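Local structure of embryonic developmental protein tofu-6 (Caenorhabditis elegans, 7OCX) at residues C[17-22]-C[62-67]; C[35-40]-C[87-92]; C[11-16]-C[94-99]; C[31-36]-C[46-51]. The protein takes part in piRNA (21U-RNA) biogenesis as a component of the PETISCO complex, in which its RNA recognition motif domain assembles with that of PID-3. All blocks are in the same frame, centred on the assembly; numbering follows the deposited sequence.

Contact 1: residues C[17-22]-C[62-67]; sequences AGFHIR and VNMMSV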
loop_
_atom_site.group_PDB
_atom_site.type_symbol
_atom_site.label_atom_id
_atom_site.label_comp_id
_atom_site.label_asym_id
_atom_site.label_seq_id
_atom_site.Cartn_x
_atom_site.Cartn_y
_atom_site.Cartn_z
ATOM N N ALA C 17 -1.712 18.561 5.872
ATOM C CA ALA C 17 -0.539 17.784 6.242
ATOM C C ALA C 17 0.735 18.609 6.225
ATOM O O ALA C 17 1.790 18.096 6.605
ATOM C CB ALA C 17 -0.370 16.581 5.306
ATOM N N GLY C 18 0.654 19.874 5.831
ATOM C CA GLY C 18 1.840 20.675 5.632
ATOM C C GLY C 18 1.977 21.901 6.506
ATOM O O GLY C 18 0.991 22.457 7.008
ATOM N N PHE C 19 3.223 22.349 6.654
ATOM C CA PHE C 19 3.558 23.454 7.529
ATOM C C PHE C 19 4.528 24.412 6.857
ATOM O O PHE C 19 5.406 24.000 6.095
ATOM C CB PHE C 19 4.219 22.962 8.807
ATOM C CG PHE C 19 3.384 22.029 9.591
ATOM C CD1 PHE C 19 2.313 22.497 10.330
ATOM C CD2 PHE C 19 3.657 20.674 9.585
ATOM C CE1 PHE C 19 1.545 21.628 11.052
ATOM C CE2 PHE C 19 2.900 19.802 10.313
ATOM C CZ PHE C 19 1.832 20.281 11.043
ATOM N N HIS C 20 4.360 25.697 7.167
ATOM C CA HIS C 20 5.383 26.704 6.925
ATOM C C HIS C 20 6.218 26.816 8.193
ATOM O O HIS C 20 5.676 26.800 9.307
ATOM C CB HIS C 20 4.764 28.058 6.578
ATOM C CG HIS C 20 4.081 28.082 5.243
ATOM N ND1 HIS C 20 4.760 27.949 4.049
ATOM C CD2 HIS C 20 2.774 28.240 4.915
ATOM C CE1 HIS C 20 3.901 28.013 3.047
ATOM N NE2 HIS C 20 2.689 28.189 3.545
ATOM N N ILE C 21 7.537 26.912 8.020
ATOM C CA ILE C 21 8.499 26.899 9.115
ATOM C C ILE C 21 9.309 28.182 9.068
ATOM O O ILE C 21 9.929 28.479 8.041
ATOM C CB ILE C 21 9.481 25.717 9.023
ATOM C CG1 ILE C 21 8.768 24.415 8.721
ATOM C CG2 ILE C 21 10.287 25.655 10.311
ATOM C CD1 ILE C 21 7.815 24.004 9.751
ATOM N N ARG C 22 9.369 28.896 10.188
ATOM C CA ARG C 22 10.210 30.082 10.291
ATOM C C ARG C 22 11.176 29.920 11.459
ATOM O O ARG C 22 11.007 29.050 12.319
ATOM C CB ARG C 22 9.347 31.337 10.471
ATOM C CG ARG C 22 8.537 31.691 9.232
ATOM C CD ARG C 22 9.026 32.965 8.566
ATOM N NE ARG C 22 8.541 34.159 9.250
ATOM C CZ ARG C 22 9.294 34.998 9.950
ATOM N NH1 ARG C 22 10.596 34.808 10.095
ATOM N NH2 ARG C 22 8.725 36.059 10.514
ATOM N N VAL C 62 7.577 22.025 5.324
ATOM C CA VAL C 62 7.590 20.600 5.616
ATOM C C VAL C 62 6.192 20.059 5.374
ATOM O O VAL C 62 5.218 20.651 5.841
ATOM C CB VAL C 62 8.009 20.303 7.068
ATOM C CG1 VAL C 62 7.886 18.824 7.352
ATOM C CG2 VAL C 62 9.412 20.736 7.286
ATOM N N ASN C 63 6.090 18.936 4.654
ATOM C CA ASN C 63 4.818 18.244 4.474
ATOM C C ASN C 63 4.974 16.859 5.091
ATOM O O ASN C 63 5.894 16.115 4.724
ATOM C CB ASN C 63 4.417 18.192 2.985
ATOM C CG ASN C 63 2.945 17.830 2.794
ATOM O OD1 ASN C 63 2.078 18.700 2.940
ATOM N ND2 ASN C 63 2.658 16.603 2.362
ATOM N N MET C 64 4.088 16.522 6.021
ATOM C CA MET C 64 4.120 15.186 6.579
ATOM C C MET C 64 3.451 14.206 5.622
ATOM O O MET C 64 2.712 14.584 4.710
ATOM C CB MET C 64 3.459 15.145 7.949
ATOM C CG MET C 64 4.010 16.105 8.992
ATOM S SD MET C 64 5.762 15.962 9.269
ATOM C CE MET C 64 5.831 14.431 10.223
ATOM N N MET C 65 3.746 12.928 5.818
ATOM C CA MET C 65 3.176 11.919 4.936
ATOM C C MET C 65 1.674 11.773 5.131
ATOM O O MET C 65 0.980 11.312 4.217
ATOM C CB MET C 65 3.866 10.577 5.166
ATOM C CG MET C 65 3.438 9.564 4.158
ATOM S SD MET C 65 4.162 9.699 2.530
ATOM C CE MET C 65 5.835 10.243 2.857
ATOM N N SER C 66 1.162 12.142 6.295
ATOM C CA SER C 66 -0.255 11.970 6.569
ATOM C C SER C 66 -0.704 13.026 7.559
ATOM O O SER C 66 0.102 13.604 8.289
ATOM C CB SER C 66 -0.522 10.550 7.077
ATOM O OG SER C 66 -0.085 10.404 8.418
ATOM N N VAL C 67 -2.009 13.292 7.550
ATOM C CA VAL C 67 -2.586 14.264 8.477
ATOM C C VAL C 67 -2.354 13.810 9.910
ATOM O O VAL C 67 -2.083 14.624 10.804
ATOM C CB VAL C 67 -4.086 14.457 8.162
ATOM C CG1 VAL C 67 -4.789 15.284 9.224
ATOM C CG2 VAL C 67 -4.216 15.099 6.788
#
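Phe19 and Val62 form an antiparallel hydrogen-bonded pair, each giving its N-H to the other's carbonyl. The bond from Phe19 N to Val62 O is short, 2.7 Å; the return bond from Val62 N to Phe19 O measures 3.0 Å. Val62 O also lies 3.4 Å from Gly18 CA in a CA-H...O contact, since Gly18 and Asn63 make the next, non-hydrogen-bonded pair with their CA atoms only 4.0 Å apart. A third backbone bond, Met64 N to Ala17 O at 2.8 Å, carries the pairing to Ala17, just before strand 18-25.

Side chains add a second layer. Ile21 CG1 meets Val62 CG2 at 4.0 Å, the two branched chains slanting across one another. Met64 CG, anti to its own carbonyl carbon (chi1 -56°), approaches the Phe19 ring at its edge, 4.1 Å from CE2. Ala17 CB packs beside the turn at Ser66 and Val67, where Ser66 OG caps the following helix by bonding to Asp69 N.

Strands 18-25 and 57-64 are the first and third strands of the RNA recognition motif, neighbours in the sheet that in this family carry the RNP2 and RNP1 sequences. Phe19, Ile21 and Val62 are on the face covered by the two helices: Phe19 packs on helix 67-75, Ile21 and Val62 on Phe37 of helix 30-38. On its other side strand 18-25 bonds to strand 87-93.

Contact 2: residues C[35-40]-C[87-92]; sequences HVFQNF and FTLKVT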
loop_
_atom_site.group_PDB
_atom_site.type_symbol
_atom_site.label_atom_id
_atom_site.label_comp_id
_atom_site.label_asym_id
_atom_site.label_seq_id
_atom_site.Cartn_x
_atom_site.Cartn_y
_atom_site.Cartn_z
ATOM N N HIS C 35 15.220 15.935 9.980
ATOM C CA HIS C 35 15.431 15.126 11.182
ATOM C C HIS C 35 14.498 15.577 12.303
ATOM O O HIS C 35 13.988 14.756 13.072
ATOM C CB HIS C 35 16.883 15.187 11.684
ATOM C CG HIS C 35 17.883 14.488 10.807
ATOM N ND1 HIS C 35 17.584 13.360 10.073
ATOM C CD2 HIS C 35 19.212 14.708 10.629
ATOM C CE1 HIS C 35 18.662 12.960 9.418
ATOM N NE2 HIS C 35 19.668 13.753 9.748
ATOM N N VAL C 36 14.296 16.888 12.436
ATOM C CA VAL C 36 13.413 17.379 13.483
ATOM C C VAL C 36 12.000 16.858 13.281
ATOM O O VAL C 36 11.342 16.437 14.239
ATOM C CB VAL C 36 13.429 18.915 13.547
ATOM C CG1 VAL C 36 12.262 19.405 14.412
ATOM C CG2 VAL C 36 14.757 19.363 14.092
ATOM N N PHE C 37 11.503 16.902 12.039
ATOM C CA PHE C 37 10.118 16.516 11.803
ATOM C C PHE C 37 9.944 15.014 11.689
ATOM O O PHE C 37 8.871 14.496 12.013
ATOM C CB PHE C 37 9.571 17.262 10.586
ATOM C CG PHE C 37 9.200 18.656 10.925
ATOM C CD1 PHE C 37 10.158 19.638 11.028
ATOM C CD2 PHE C 37 7.889 18.952 11.276
ATOM C CE1 PHE C 37 9.814 20.911 11.433
ATOM C CE2 PHE C 37 7.539 20.227 11.664
ATOM C CZ PHE C 37 8.507 21.206 11.743
ATOM N N GLN C 38 10.983 14.289 11.310
ATOM C CA GLN C 38 10.875 12.840 11.290
ATOM C C GLN C 38 10.541 12.251 12.659
ATOM O O GLN C 38 10.004 11.140 12.735
ATOM C CB GLN C 38 12.178 12.229 10.799
ATOM C CG GLN C 38 11.981 10.957 10.066
ATOM C CD GLN C 38 13.217 10.097 10.136
ATOM O OE1 GLN C 38 14.263 10.532 10.621
ATOM N NE2 GLN C 38 13.103 8.865 9.663
ATOM N N ASN C 39 10.916 12.923 13.752
ATOM C CA ASN C 39 10.590 12.386 15.072
ATOM C C ASN C 39 9.091 12.295 15.322
ATOM O O ASN C 39 8.669 11.593 16.247
ATOM C CB ASN C 39 11.217 13.226 16.186
ATOM C CG ASN C 39 12.730 13.168 16.224
ATOM O OD1 ASN C 39 13.341 12.128 15.962
ATOM N ND2 ASN C 39 13.349 14.305 16.519
ATOM N N PHE C 40 8.282 13.014 14.551
ATOM C CA PHE C 40 6.831 13.027 14.705
ATOM C C PHE C 40 6.116 12.119 13.726
ATOM O O PHE C 40 4.911 11.883 13.888
ATOM C CB PHE C 40 6.315 14.462 14.550
ATOM C CG PHE C 40 6.951 15.417 15.505
ATOM C CD1 PHE C 40 7.861 16.353 15.060
ATOM C CD2 PHE C 40 6.643 15.370 16.858
ATOM C CE1 PHE C 40 8.461 17.226 15.941
ATOM C CE2 PHE C 40 7.234 16.245 17.748
ATOM C CZ PHE C 40 8.148 17.173 17.288
ATOM N N PHE C 87 16.962 25.408 19.751
ATOM C CA PHE C 87 16.286 26.082 18.648
ATOM C C PHE C 87 14.812 26.293 18.994
ATOM O O PHE C 87 14.285 25.679 19.925
ATOM C CB PHE C 87 16.400 25.288 17.327
ATOM C CG PHE C 87 15.741 23.929 17.368
ATOM C CD1 PHE C 87 14.389 23.786 17.104
ATOM C CD2 PHE C 87 16.482 22.793 17.659
ATOM C CE1 PHE C 87 13.777 22.536 17.145
ATOM C CE2 PHE C 87 15.882 21.541 17.695
ATOM C CZ PHE C 87 14.522 21.414 17.432
ATOM N N THR C 88 14.149 27.169 18.226
ATOM C CA THR C 88 12.705 27.392 18.369
ATOM C C THR C 88 12.126 27.709 16.996
ATOM O O THR C 88 12.428 28.763 16.431
ATOM C CB THR C 88 12.428 28.539 19.340
ATOM O OG1 THR C 88 12.585 28.088 20.692
ATOM C CG2 THR C 88 11.004 29.076 19.168
ATOM N N LEU C 89 11.265 26.838 16.472
ATOM C CA LEU C 89 10.725 27.027 15.132
ATOM C C LEU C 89 9.310 27.585 15.186
ATOM O O LEU C 89 8.496 27.165 16.011
ATOM C CB LEU C 89 10.718 25.712 14.357
ATOM C CG LEU C 89 12.110 25.099 14.233
ATOM C CD1 LEU C 89 11.951 23.649 13.756
ATOM C CD2 LEU C 89 13.026 25.908 13.335
ATOM N N LYS C 90 9.023 28.545 14.311
ATOM C CA LYS C 90 7.680 29.101 14.180
ATOM C C LYS C 90 6.968 28.291 13.098
ATOM O O LYS C 90 7.391 28.281 11.936
ATOM C CB LYS C 90 7.740 30.593 13.854
ATOM N N VAL C 91 5.919 27.568 13.496
ATOM C CA VAL C 91 5.233 26.590 12.650
ATOM C C VAL C 91 3.816 27.079 12.400
ATOM O O VAL C 91 3.095 27.423 13.345
ATOM C CB VAL C 91 5.232 25.193 13.300
ATOM C CG1 VAL C 91 4.470 24.164 12.451
ATOM C CG2 VAL C 91 6.666 24.736 13.536
ATOM N N THR C 92 3.424 27.134 11.129
ATOM C CA THR C 92 2.080 27.536 10.745
ATOM C C THR C 92 1.557 26.573 9.696
ATOM O O THR C 92 2.316 25.916 8.994
ATOM C CB THR C 92 2.017 28.980 10.235
ATOM O OG1 THR C 92 2.922 29.176 9.145
ATOM C CG2 THR C 92 2.323 29.950 11.345
#
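Val36 and Phe37 of helix 30-38 meet Phe87, Leu89 and Val91 of the last strand, and every touch between the two segments is apolar.

Three of the four touches set an aliphatic group against an aromatic ring. Val36 and Phe87 reach toward each other tip to tip, CG2 of the valine 3.9 Å from CZ of the phenylalanine. CG of Phe87 lies between its backbone N and carbonyl carbon (chi1 63°), a crowded position from which the ring extends to put CZ against the helix. The ring of Phe37 is shared by two strand residues: its CE1 lies 4.2 Å from Leu89 CD1, while Val91 CG2 comes to its edge, near the ring plane, 4.4 Å from CZ.

One touch is purely aliphatic, Val36 CG1 to Leu89 CD1 at 4.3 Å. The same methyl of Leu89 therefore touches both helix residues.

Polar bonds occur within each segment and not between them. Phe40 N bonds to Phe37 O at 3.0 Å, and Thr88 OG1 makes a weak bond to Phe87 O. Outside the segments, Trp28 meets the Phe87 ring edge-to-face and Leu82 of the edge strand packs on Val36.

Phe87, Leu89 and Val91, every second residue of the strand, thus present the sheet face on which the helix lies. With no hydrogen bond or charge across it, the contact rests on burial of hydrocarbon, which imposes little directional preference.

Contact 3: residues C[11-16]-C[94-99]; sequences AYYLKD and HKNVGG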
loop_
_atom_site.group_PDB
_atom_site.type_symbol
_atom_site.label_atom_id
_atom_site.label_comp_id
_atom_site.label_asym_id
_atom_site.label_seq_id
_atom_site.Cartn_x
_atom_site.Cartn_y
_atom_site.Cartn_z
ATOM N N ALA C 11 1.213 24.099 -7.130
ATOM C CA ALA C 11 1.568 22.864 -6.445
ATOM C C ALA C 11 0.685 22.512 -5.251
ATOM O O ALA C 11 0.624 23.246 -4.266
ATOM C CB ALA C 11 3.029 22.938 -5.989
ATOM N N TYR C 12 0.046 21.347 -5.331
ATOM C CA TYR C 12 -0.942 20.929 -4.347
ATOM C C TYR C 12 -0.371 19.868 -3.413
ATOM O O TYR C 12 0.200 18.870 -3.867
ATOM C CB TYR C 12 -2.182 20.357 -5.030
ATOM C CG TYR C 12 -3.356 20.170 -4.095
ATOM C CD1 TYR C 12 -4.221 21.218 -3.818
ATOM C CD2 TYR C 12 -3.575 18.954 -3.457
ATOM C CE1 TYR C 12 -5.296 21.050 -2.963
ATOM C CE2 TYR C 12 -4.643 18.778 -2.588
ATOM C CZ TYR C 12 -5.494 19.830 -2.341
ATOM O OH TYR C 12 -6.543 19.653 -1.472
ATOM N N TYR C 13 -0.588 20.051 -2.118
ATOM C CA TYR C 13 -0.126 19.113 -1.112
ATOM C C TYR C 13 -1.293 18.553 -0.307
ATOM O O TYR C 13 -2.307 19.228 -0.111
ATOM C CB TYR C 13 0.830 19.803 -0.183
ATOM C CG TYR C 13 2.100 20.265 -0.859
ATOM C CD1 TYR C 13 3.055 19.350 -1.281
ATOM C CD2 TYR C 13 2.346 21.614 -1.070
ATOM C CE1 TYR C 13 4.237 19.769 -1.873
ATOM C CE2 TYR C 13 3.521 22.042 -1.672
ATOM C CZ TYR C 13 4.459 21.113 -2.071
ATOM O OH TYR C 13 5.631 21.528 -2.669
ATOM N N LEU C 14 -1.133 17.320 0.167
ATOM C CA LEU C 14 -2.156 16.687 0.990
ATOM C C LEU C 14 -2.743 17.695 1.967
ATOM O O LEU C 14 -2.026 18.314 2.760
ATOM C CB LEU C 14 -1.574 15.513 1.765
ATOM C CG LEU C 14 -2.546 14.727 2.646
ATOM C CD1 LEU C 14 -3.784 14.269 1.868
ATOM C CD2 LEU C 14 -1.816 13.563 3.305
ATOM N N LYS C 15 -4.053 17.872 1.892
ATOM C CA LYS C 15 -4.747 18.834 2.729
ATOM C C LYS C 15 -4.437 18.604 4.200
ATOM O O LYS C 15 -4.511 17.477 4.693
ATOM C CB LYS C 15 -6.244 18.700 2.463
ATOM C CG LYS C 15 -7.084 19.744 3.129
ATOM C CD LYS C 15 -8.507 19.687 2.630
ATOM C CE LYS C 15 -9.338 20.752 3.311
ATOM N NZ LYS C 15 -10.715 20.742 2.779
ATOM N N ASP C 16 -4.071 19.692 4.886
ATOM C CA ASP C 16 -3.804 19.775 6.322
ATOM C C ASP C 16 -2.588 18.972 6.781
ATOM O O ASP C 16 -2.426 18.749 7.993
ATOM C CB ASP C 16 -5.035 19.346 7.128
ATOM C CG ASP C 16 -6.256 20.239 6.870
ATOM O OD1 ASP C 16 -6.065 21.416 6.487
ATOM O OD2 ASP C 16 -7.402 19.765 7.056
ATOM N N HIS C 94 0.053 25.119 6.350
ATOM C CA HIS C 94 0.013 25.444 4.930
ATOM C C HIS C 94 -1.392 25.211 4.372
ATOM O O HIS C 94 -2.076 24.263 4.762
ATOM C CB HIS C 94 1.013 24.579 4.161
ATOM C CG HIS C 94 0.821 24.628 2.679
ATOM N ND1 HIS C 94 -0.093 23.832 2.024
ATOM C CD2 HIS C 94 1.429 25.370 1.724
ATOM C CE1 HIS C 94 -0.061 24.102 0.732
ATOM N NE2 HIS C 94 0.865 25.023 0.521
ATOM N N LYS C 95 -1.817 26.080 3.448
ATOM C CA LYS C 95 -3.112 25.959 2.789
ATOM C C LYS C 95 -2.915 25.937 1.274
ATOM O O LYS C 95 -2.137 26.726 0.731
ATOM C CB LYS C 95 -4.062 27.120 3.164
ATOM C CG LYS C 95 -4.253 27.321 4.662
ATOM C CD LYS C 95 -5.240 26.328 5.266
ATOM C CE LYS C 95 -4.882 26.053 6.718
ATOM N NZ LYS C 95 -5.963 25.412 7.509
ATOM N N ASN C 96 -3.628 25.042 0.592
ATOM C CA ASN C 96 -3.559 24.991 -0.864
ATOM C C ASN C 96 -4.370 26.141 -1.466
ATOM O O ASN C 96 -5.269 26.702 -0.832
ATOM C CB ASN C 96 -4.086 23.650 -1.383
ATOM C CG ASN C 96 -3.130 22.493 -1.113
ATOM O OD1 ASN C 96 -1.943 22.548 -1.440
ATOM N ND2 ASN C 96 -3.654 21.437 -0.502
ATOM N N VAL C 97 -4.038 26.500 -2.701
ATOM C CA VAL C 97 -4.807 27.512 -3.422
ATOM C C VAL C 97 -6.121 26.905 -3.897
ATOM O O VAL C 97 -6.145 25.798 -4.448
ATOM C CB VAL C 97 -4.004 28.074 -4.602
ATOM C CG1 VAL C 97 -4.919 28.865 -5.529
ATOM C CG2 VAL C 97 -2.864 28.949 -4.106
ATOM N N GLY C 98 -7.216 27.636 -3.702
ATOM C CA GLY C 98 -8.514 27.138 -4.113
ATOM C C GLY C 98 -8.667 27.117 -5.620
ATOM O O GLY C 98 -8.129 27.957 -6.338
ATOM N N GLY C 99 -9.412 26.125 -6.109
ATOM C CA GLY C 99 -9.668 25.999 -7.528
ATOM C C GLY C 99 -8.510 25.498 -8.359
ATOM O O GLY C 99 -8.678 25.310 -9.572
HETATM O O HOH W 1 -0.788 20.734 3.122
HETATM O O HOH W 2 -3.723 22.287 3.471
HETATM O O HOH W 3 -4.333 23.086 7.620
#
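Asn96 joins the two chain ends of the domain at its surface, its side-chain amide pairing with the backbone of Tyr13 where neither segment is helix or strand. OD1 accepts from Tyr13 N at 2.9 Å, and ND2 gives a nearly straight, short bond of 2.6 Å to Tyr13 O, which lies in the plane of the amide. Two bonds to one residue fix the rotation of the amide and lay it against the ring of Tyr12. Ring and amide planes are 22° apart, with ND2 over one ring face and 3.0 Å from CE1, displaced toward the rim. An alanine here would probably leave Tyr13 N and O without these mates and uncover the part of the Tyr12 face now stacked on the amide.

Next to this pairing, Tyr13 turns its edge to the face of His94 in a T-shaped stack, centroids 5.6 Å apart and planes at 81°; the nearest atoms are Tyr13 CD2 and His94 CE1. Water completes the seam. One molecule joins Asp16 N to His94 O, and another links Asp16 OD1 with Lys95 NZ, whose direct separation of 4.1 Å is too long for a salt bridge. Asp16 OD2 instead bonds to Asn74 of a PID-3 chain, so this loop also takes part in the assembly.

The segments lead into strand 18-25 and out of strand 87-93, neighbours that remain bonded through the backbones of Gly18 and His94. Phe61 of strand 57-64 meets the rings of both Tyr13 and His94, and His20 of strand 18-25 meets His94.

Contact 4: residues C[31-36]-C[46-51]; sequences WNLFHV and CRVVGQ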
loop_
_atom_site.group_PDB
_atom_site.type_symbol
_atom_site.label_atom_id
_atom_site.label_comp_id
_atom_site.label_asym_id
_atom_site.label_seq_id
_atom_site.Cartn_x
_atom_site.Cartn_y
_atom_site.Cartn_z
ATOM N N TRP C 31 18.358 18.491 5.500
ATOM C CA TRP C 31 18.402 17.265 6.291
ATOM C C TRP C 31 18.261 17.538 7.784
ATOM O O TRP C 31 17.645 16.741 8.494
ATOM C CB TRP C 31 19.667 16.469 6.020
ATOM C CG TRP C 31 19.663 15.813 4.701
ATOM C CD1 TRP C 31 20.353 16.210 3.590
ATOM C CD2 TRP C 31 18.888 14.668 4.301
ATOM N NE1 TRP C 31 20.093 15.368 2.543
ATOM C CE2 TRP C 31 19.184 14.422 2.947
ATOM C CE3 TRP C 31 17.979 13.825 4.960
ATOM C CZ2 TRP C 31 18.628 13.357 2.242
ATOM C CZ3 TRP C 31 17.402 12.780 4.256
ATOM C CH2 TRP C 31 17.715 12.559 2.908
ATOM N N ASN C 32 18.789 18.657 8.286
ATOM C CA ASN C 32 18.557 19.007 9.689
ATOM C C ASN C 32 17.063 19.181 9.961
ATOM O O ASN C 32 16.534 18.681 10.963
ATOM C CB ASN C 32 19.309 20.294 10.028
ATOM C CG ASN C 32 20.800 20.143 9.869
ATOM O OD1 ASN C 32 21.429 20.902 9.130
ATOM N ND2 ASN C 32 21.382 19.183 10.579
ATOM N N LEU C 33 16.384 19.921 9.084
ATOM C CA LEU C 33 14.947 20.151 9.198
ATOM C C LEU C 33 14.177 18.839 9.117
ATOM O O LEU C 33 13.255 18.584 9.906
ATOM C CB LEU C 33 14.517 21.109 8.084
ATOM C CG LEU C 33 13.062 21.568 8.088
ATOM C CD1 LEU C 33 12.709 22.270 9.384
ATOM C CD2 LEU C 33 12.799 22.477 6.900
ATOM N N PHE C 34 14.542 17.993 8.157
ATOM C CA PHE C 34 13.914 16.681 8.050
ATOM C C PHE C 34 14.030 15.911 9.366
ATOM O O PHE C 34 13.059 15.300 9.832
ATOM C CB PHE C 34 14.558 15.912 6.886
ATOM C CG PHE C 34 14.310 14.438 6.925
ATOM C CD1 PHE C 34 13.134 13.907 6.416
ATOM C CD2 PHE C 34 15.258 13.585 7.471
ATOM C CE1 PHE C 34 12.894 12.547 6.458
ATOM C CE2 PHE C 34 15.028 12.227 7.530
ATOM C CZ PHE C 34 13.840 11.699 7.021
ATOM N N HIS C 35 15.220 15.935 9.980
ATOM C CA HIS C 35 15.431 15.126 11.182
ATOM C C HIS C 35 14.498 15.577 12.303
ATOM O O HIS C 35 13.988 14.756 13.072
ATOM C CB HIS C 35 16.883 15.187 11.684
ATOM C CG HIS C 35 17.883 14.488 10.807
ATOM N ND1 HIS C 35 17.584 13.360 10.073
ATOM C CD2 HIS C 35 19.212 14.708 10.629
ATOM C CE1 HIS C 35 18.662 12.960 9.418
ATOM N NE2 HIS C 35 19.668 13.753 9.748
ATOM N N VAL C 36 14.296 16.888 12.436
ATOM C CA VAL C 36 13.413 17.379 13.483
ATOM C C VAL C 36 12.000 16.858 13.281
ATOM O O VAL C 36 11.342 16.437 14.239
ATOM C CB VAL C 36 13.429 18.915 13.547
ATOM C CG1 VAL C 36 12.262 19.405 14.412
ATOM C CG2 VAL C 36 14.757 19.363 14.092
ATOM N N CYS C 46 10.407 18.302 2.308
ATOM C CA CYS C 46 11.164 19.113 3.232
ATOM C C CYS C 46 12.079 20.030 2.438
ATOM O O CYS C 46 12.883 19.540 1.646
ATOM C CB CYS C 46 11.970 18.176 4.129
ATOM S SG CYS C 46 12.838 18.964 5.354
ATOM N N ARG C 47 11.987 21.344 2.655
ATOM C CA ARG C 47 12.896 22.221 1.938
ATOM C C ARG C 47 13.134 23.498 2.733
ATOM O O ARG C 47 12.245 24.007 3.419
ATOM C CB ARG C 47 12.354 22.542 0.527
ATOM C CG ARG C 47 13.254 23.438 -0.338
ATOM C CD ARG C 47 14.615 22.797 -0.741
ATOM N NE ARG C 47 14.578 21.699 -1.711
ATOM C CZ ARG C 47 14.741 20.409 -1.432
ATOM N NH1 ARG C 47 14.879 19.971 -0.184
ATOM N NH2 ARG C 47 14.788 19.534 -2.436
ATOM N N VAL C 48 14.368 23.977 2.660
ATOM C CA VAL C 48 14.732 25.322 3.084
ATOM C C VAL C 48 14.629 26.226 1.866
ATOM O O VAL C 48 15.324 26.002 0.869
ATOM C CB VAL C 48 16.155 25.345 3.660
ATOM C CG1 VAL C 48 16.596 26.776 3.896
ATOM C CG2 VAL C 48 16.201 24.535 4.930
ATOM N N VAL C 49 13.773 27.247 1.943
ATOM C CA VAL C 49 13.430 28.027 0.769
ATOM C C VAL C 49 14.101 29.395 0.747
ATOM O O VAL C 49 14.329 29.927 -0.339
ATOM C CB VAL C 49 11.897 28.183 0.625
ATOM C CG1 VAL C 49 11.213 26.852 0.332
ATOM C CG2 VAL C 49 11.289 28.861 1.828
ATOM N N GLY C 50 14.430 29.974 1.895
ATOM C CA GLY C 50 15.090 31.259 1.891
ATOM C C GLY C 50 15.761 31.508 3.218
ATOM O O GLY C 50 15.851 30.620 4.069
ATOM N N GLN C 51 16.230 32.737 3.398
ATOM C CA GLN C 51 16.822 33.124 4.666
ATOM C C GLN C 51 16.345 34.520 5.039
ATOM O O GLN C 51 15.779 35.248 4.223
ATOM C CB GLN C 51 18.356 33.042 4.617
ATOM C CG GLN C 51 19.011 33.621 3.371
ATOM C CD GLN C 51 20.532 33.465 3.388
ATOM O OE1 GLN C 51 21.158 33.455 4.450
ATOM N NE2 GLN C 51 21.126 33.336 2.208
#
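Cys46 drives its sulfur against Leu33 and Phe34, joining the first helix of the RNA recognition motif, 30-38, to the second strand, 43-51. The short segment axes approach to 7.7 Å and run at 134°. SG stands anti to the backbone N (chi1 -176°) and reaches the helix backbone, 3.4 Å from Phe34 N, with Phe34 CB at 3.8 Å. CB, CG and CD2 of Leu33 also touch it.

CB of Arg47 points away from the helix, yet the bent chain brings NH1 to a salt bridge with Asp30 at the start of helix 30-38. Its contribution across the contact is the carbonyl, with O 3.8 Å from Leu33 CD2. Phe57 of a PID-3 chain packs on Cys46 and Arg47 and also meets the ring of Phe34, so this edge of the domain borders the partner protein.

Val48 brings the strand's last touch on the helix. Beyond it, Val49 and Gly50 both face Leu59 in a classic beta bulge as the strand leaves the helix behind. Leu33 CD2 ends 4.4 Å from Val48 CG2.

Contacts 1, 2 and 4 belong to one apolar core between the antiparallel sheet and its helices, their centres about 9 to 11 Å apart. Contacts 2 and 4 share helix 30-38, which reaches strands 87-93 and 43-51; contact 1 joins strands 18-25 and 57-64 and touches both, through Phe37 and Leu33. Along the chain contact 4 falls between the segments of contact 1, while contacts 1 and 2 alternate. Contact 3 brackets them all, about 20 Å from contacts 2 and 4 between centres but about 11 Å from contact 1, which it touches at Gly18 and His94. All four have residues touching PID-3 chains, contacts 3 and 4 the most, consistent with a domain serving complex assembly.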